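Local coordinates for probable Brix domain-containing ribosomal biogenesis protein (Methanothermobacter thermautotrophicus, PDB 1W94) that is probably involved in the biogenesis of the ribosome and probably binds rRNA, as an archaeal Imp4-like Brix-family protein, at residues Leu4-Lys9 with Trp27-Arg32; Ser11-Ser16 with His55-Arg60. All blocks are in the same frame, centred on the assembly; numbering follows the deposited sequence.

In the fold
Both contacts lie in the N-terminal part of the Brix domain, and their centres are about 11 Å apart. Contact 1 joins strand 3-6 to strand 28-29, which run parallel. Contact 2 sets the start of helix 12-25, the helix that connects these two strands, against the start of strand 57-64. Along the chain the segments alternate: 4-9, 11-16, 27-32, 55-60. All three strands belong to one mixed sheet, in which strand 48-54 lies between strands 3-6 and 57-64. The contacts touch where Thr6 CG2 meets Thr14 CG2 at 4.0 Å. Contact 1 closes the beta-alpha-beta unit, and contact 2 joins its helix to the second strand of the antiparallel pair 48-54 and 57-64.

Contact 1: Leu4-Lys9 with Trp27-Arg32; sequences LTTSRK and WRYINR
A beta-alpha-beta crossover brings strand 3-6 and strand 28-29 side by side and parallel, with helix 12-25 as the connection. Strand 28-29 is the outermost strand at this end of the sheet. Leu4 pairs with Tyr29. Leu4 N donates to Arg28 O at 2.8 Å, and Leu4 O accepts from Ile30 N, both nearly along the C=O axis.

Leu4 and Tyr29 point to the same face of the sheet, the one covered by helix 12-25. Each has CG anti to its backbone N, and the side chains cross obliquely. Leu4 CD1 lies in the plane of the tyrosine ring, at its edge, 3.7 Å from Tyr29 CD1. The other methyl, CD2, reaches Trp27 CE3.

Thr5 OG1 is also anti to the backbone N (chi1 -160°). This turns the hydroxyl to Ile30 O, to which it donates from above the carbonyl plane. In Thr6, OG1 instead sits between the backbone N and the carbonyl carbon (chi1 64°). Thr6 CG2 lies near the plane of the Tyr29 ring and approaches Tyr29 OH at 4.0 Å. Thr6 OG1 donates to Ser7 O and accepts from a water that also accepts from the backbone N of Arg32.

Arg32 starts with CG anti to its backbone N and bends at chi2 (62°), so the chain folds back along Thr6. NH1 donates to Thr6 O at 2.8 Å, with the oxygen near the guanidinium plane. NE bonds to Met35 O. An alanine here would remove both bonds and would probably loosen the link between the end of strand 3-6 and the segment after strand 28-29. Arg8 CG lies over one face of the Arg32 guanidinium, offset toward the rim, and is 3.7 Å from Arg32 CG.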
# COMPACT_ATOMS: atom_id res chain seq x y z
N LEU A 4 3.73 8.85 0.98
CA LEU A 4 3.47 7.92 2.05
C LEU A 4 4.27 8.33 3.29
O LEU A 4 5.43 8.73 3.19
CB LEU A 4 3.88 6.52 1.62
CG LEU A 4 3.81 5.22 2.43
CD1 LEU A 4 4.41 5.28 3.79
CD2 LEU A 4 2.42 4.70 2.51
N THR A 5 3.63 8.15 4.44
CA THR A 5 4.24 8.32 5.75
C THR A 5 3.57 7.32 6.72
O THR A 5 2.69 6.54 6.33
CB THR A 5 4.13 9.79 6.25
OG1 THR A 5 5.10 10.04 7.27
CG2 THR A 5 2.70 10.12 6.76
N THR A 6 4.04 7.35 7.97
CA THR A 6 3.52 6.49 9.03
C THR A 6 2.84 7.34 10.10
O THR A 6 2.89 8.57 10.07
CB THR A 6 4.67 5.73 9.75
OG1 THR A 6 5.54 6.66 10.42
CG2 THR A 6 5.48 4.87 8.76
N SER A 7 2.20 6.67 11.06
CA SER A 7 1.80 7.27 12.31
C SER A 7 3.06 7.74 13.09
O SER A 7 4.17 7.32 12.79
CB SER A 7 1.01 6.24 13.11
OG SER A 7 1.66 4.97 13.11
N ARG A 8 2.88 8.62 14.07
CA ARG A 8 4.01 9.09 14.87
C ARG A 8 4.62 7.97 15.73
O ARG A 8 3.91 7.11 16.23
CB ARG A 8 3.58 10.27 15.74
CG ARG A 8 3.46 11.57 14.92
CD ARG A 8 2.99 12.71 15.78
NE ARG A 8 1.54 12.71 15.97
CZ ARG A 8 0.94 12.31 17.09
NH1 ARG A 8 1.66 11.88 18.13
NH2 ARG A 8 -0.38 12.34 17.16
N LYS A 9 5.95 8.01 15.87
CA LYS A 9 6.74 7.03 16.62
C LYS A 9 6.49 5.57 16.19
O LYS A 9 6.00 4.78 17.00
CB LYS A 9 6.50 7.20 18.14
CG LYS A 9 6.82 8.59 18.68
N TRP A 27 5.97 5.81 -4.66
CA TRP A 27 5.40 6.92 -3.90
C TRP A 27 6.54 7.62 -3.15
O TRP A 27 7.48 6.96 -2.75
CB TRP A 27 4.38 6.39 -2.90
CG TRP A 27 3.12 5.81 -3.51
CD1 TRP A 27 2.63 6.04 -4.78
CD2 TRP A 27 2.18 4.96 -2.86
NE1 TRP A 27 1.45 5.36 -4.95
CE2 TRP A 27 1.15 4.68 -3.80
CE3 TRP A 27 2.11 4.37 -1.59
CZ2 TRP A 27 0.05 3.88 -3.49
CZ3 TRP A 27 1.02 3.55 -1.28
CH2 TRP A 27 0.01 3.31 -2.23
N ARG A 28 6.49 8.93 -2.97
CA ARG A 28 7.51 9.59 -2.15
C ARG A 28 7.33 9.27 -0.65
O ARG A 28 6.23 9.42 -0.11
CB ARG A 28 7.50 11.09 -2.37
CG ARG A 28 8.25 11.85 -1.30
CD ARG A 28 8.67 13.20 -1.82
NE ARG A 28 7.59 14.18 -1.79
CZ ARG A 28 7.48 15.15 -0.88
NH1 ARG A 28 8.38 15.24 0.11
NH2 ARG A 28 6.46 16.01 -0.95
N TYR A 29 8.41 8.83 0.02
CA TYR A 29 8.34 8.53 1.46
C TYR A 29 8.96 9.63 2.31
O TYR A 29 10.07 10.09 2.03
CB TYR A 29 9.05 7.22 1.77
CG TYR A 29 9.07 6.87 3.24
CD1 TYR A 29 7.95 6.28 3.84
CD2 TYR A 29 10.19 7.14 4.03
CE1 TYR A 29 7.94 5.95 5.18
CE2 TYR A 29 10.19 6.83 5.40
CZ TYR A 29 9.04 6.21 5.95
OH TYR A 29 9.00 5.89 7.28
N ILE A 30 8.26 10.03 3.38
CA ILE A 30 8.85 10.96 4.36
C ILE A 30 8.72 10.43 5.79
O ILE A 30 7.71 9.83 6.13
CB ILE A 30 8.23 12.38 4.30
CG1 ILE A 30 6.73 12.33 4.59
CG2 ILE A 30 8.54 13.04 2.93
CD1 ILE A 30 6.13 13.65 5.06
N ASN A 31 9.73 10.69 6.62
CA ASN A 31 9.63 10.33 8.03
C ASN A 31 8.58 11.22 8.66
O ASN A 31 8.51 12.44 8.41
CB ASN A 31 10.99 10.46 8.76
CG ASN A 31 12.04 9.42 8.28
OD1 ASN A 31 11.80 8.20 8.31
ND2 ASN A 31 13.21 9.91 7.87
N ARG A 32 7.78 10.62 9.52
CA ARG A 32 6.66 11.34 10.07
C ARG A 32 7.13 12.38 11.07
O ARG A 32 6.53 13.45 11.19
CB ARG A 32 5.65 10.37 10.68
CG ARG A 32 4.43 11.03 11.36
CD ARG A 32 3.58 11.83 10.39
NE ARG A 32 2.41 12.42 11.04
CZ ARG A 32 1.23 11.82 11.19
NH1 ARG A 32 1.05 10.57 10.74
NH2 ARG A 32 0.23 12.46 11.79
O HOH W 1 7.78 7.81 9.69

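Contact 2: Ser11-Ser16 with His55-Arg60; sequences SQRTRS and HGNPAR
The flat group of this contact is the Gly56 carbonyl, and Ser11 OG reaches its O from above the plane, 25° out of it. Ser11 OG donates to Gly56 O at 2.6 Å. Gly56 has positive phi (84°), which favours glycine.

Ser11 is the N-cap of the helix. Its OG stands between its own backbone N and carbonyl carbon (chi1 62°). From there it accepts from Thr14 N at 3.1 Å in a nearly straight capping bond.

The puckered ring of Pro58 turns CD and CG to Thr14. The two side chains slide past each other in opposite directions. Thr14 OG1 comes within 3.2 Å of Pro58 CD. Pro58 CG approaches Thr14 CA at 4.0 Å. Phe76 and Pro78 of strand 70-80 and Val51 of strand 48-54 also touch the proline.

Thr14 OG1 lies beside its backbone N, anti to the carbonyl carbon. It is hydrogen-bonded to Glu53 OE2, which also bonds to Ser11 N; Pro58 N carries no hydrogen. The serine hydroxyl thus acts in both directions, capping the helix and holding the turn before strand 57-64. These two bonds to Glu53 OE2, beside the N-terminus of helix 12-25, would probably favour the charged form of the carboxylate.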
# COMPACT_ATOMS: atom_id res chain seq x y z
N SER A 11 7.39 1.63 14.89
CA SER A 11 8.40 0.63 15.20
C SER A 11 9.32 0.44 14.00
O SER A 11 8.99 0.86 12.90
CB SER A 11 7.72 -0.70 15.48
OG SER A 11 7.04 -1.12 14.31
N GLN A 12 10.45 -0.23 14.22
CA GLN A 12 11.34 -0.62 13.12
C GLN A 12 10.60 -1.36 12.01
O GLN A 12 10.83 -1.10 10.82
CB GLN A 12 12.43 -1.54 13.64
CG GLN A 12 13.82 -1.14 13.28
N ARG A 13 9.72 -2.29 12.38
CA ARG A 13 8.98 -3.07 11.38
C ARG A 13 8.03 -2.20 10.54
O ARG A 13 7.93 -2.36 9.32
CB ARG A 13 8.21 -4.24 12.02
CG ARG A 13 7.58 -5.22 10.96
CD ARG A 13 6.99 -6.45 11.60
NE ARG A 13 6.24 -7.33 10.67
CZ ARG A 13 6.80 -8.14 9.77
NH1 ARG A 13 8.11 -8.17 9.60
NH2 ARG A 13 6.04 -8.91 8.99
N THR A 14 7.34 -1.28 11.19
CA THR A 14 6.47 -0.37 10.48
C THR A 14 7.28 0.51 9.51
O THR A 14 6.84 0.73 8.38
CB THR A 14 5.59 0.44 11.46
OG1 THR A 14 4.74 -0.46 12.16
CG2 THR A 14 4.71 1.44 10.74
N ARG A 15 8.45 0.98 9.95
CA ARG A 15 9.38 1.74 9.08
C ARG A 15 9.82 0.95 7.85
O ARG A 15 9.74 1.43 6.74
CB ARG A 15 10.63 2.18 9.87
CG ARG A 15 10.38 3.41 10.68
CD ARG A 15 11.66 3.98 11.35
NE ARG A 15 11.54 5.44 11.39
CZ ARG A 15 11.28 6.16 12.49
NH1 ARG A 15 11.14 5.57 13.66
NH2 ARG A 15 11.17 7.48 12.40
N SER A 16 10.33 -0.25 8.09
CA SER A 16 10.80 -1.14 7.05
C SER A 16 9.70 -1.42 6.05
O SER A 16 9.92 -1.34 4.83
CB SER A 16 11.24 -2.46 7.68
OG SER A 16 12.50 -2.30 8.27
N HIS A 55 -0.10 -1.85 18.38
CA HIS A 55 0.84 -2.73 19.08
C HIS A 55 2.14 -2.96 18.29
O HIS A 55 2.72 -4.06 18.33
CB HIS A 55 0.16 -4.05 19.51
CG HIS A 55 -1.08 -3.85 20.33
ND1 HIS A 55 -1.04 -3.49 21.66
CD2 HIS A 55 -2.39 -3.94 20.01
CE1 HIS A 55 -2.27 -3.36 22.12
NE2 HIS A 55 -3.11 -3.62 21.13
N GLY A 56 2.59 -1.94 17.57
CA GLY A 56 3.89 -1.99 16.89
C GLY A 56 3.94 -2.65 15.52
O GLY A 56 4.99 -2.68 14.88
N ASN A 57 2.79 -3.17 15.05
CA ASN A 57 2.64 -3.72 13.70
C ASN A 57 1.84 -2.76 12.80
O ASN A 57 0.84 -2.18 13.25
CB ASN A 57 1.91 -5.07 13.76
CG ASN A 57 2.65 -6.13 14.58
OD1 ASN A 57 3.89 -6.19 14.56
ND2 ASN A 57 1.90 -6.97 15.30
N PRO A 58 2.26 -2.61 11.54
CA PRO A 58 1.39 -1.91 10.60
C PRO A 58 0.05 -2.66 10.46
O PRO A 58 0.01 -3.90 10.33
CB PRO A 58 2.19 -1.89 9.30
CG PRO A 58 3.43 -2.73 9.54
CD PRO A 58 3.48 -3.15 10.92
N ALA A 59 -1.05 -1.92 10.56
CA ALA A 59 -2.38 -2.49 10.69
C ALA A 59 -3.40 -1.80 9.77
O ALA A 59 -4.44 -2.37 9.44
CB ALA A 59 -2.84 -2.38 12.14
N ARG A 60 -3.11 -0.56 9.40
CA ARG A 60 -4.05 0.22 8.58
C ARG A 60 -3.29 1.17 7.66
O ARG A 60 -2.27 1.76 8.06
CB ARG A 60 -5.01 1.01 9.48
CG ARG A 60 -5.99 1.89 8.75
CD ARG A 60 -6.71 2.85 9.74
NE ARG A 60 -7.61 2.15 10.66
CZ ARG A 60 -8.90 2.45 10.85
NH1 ARG A 60 -9.50 3.45 10.17
NH2 ARG A 60 -9.61 1.73 11.72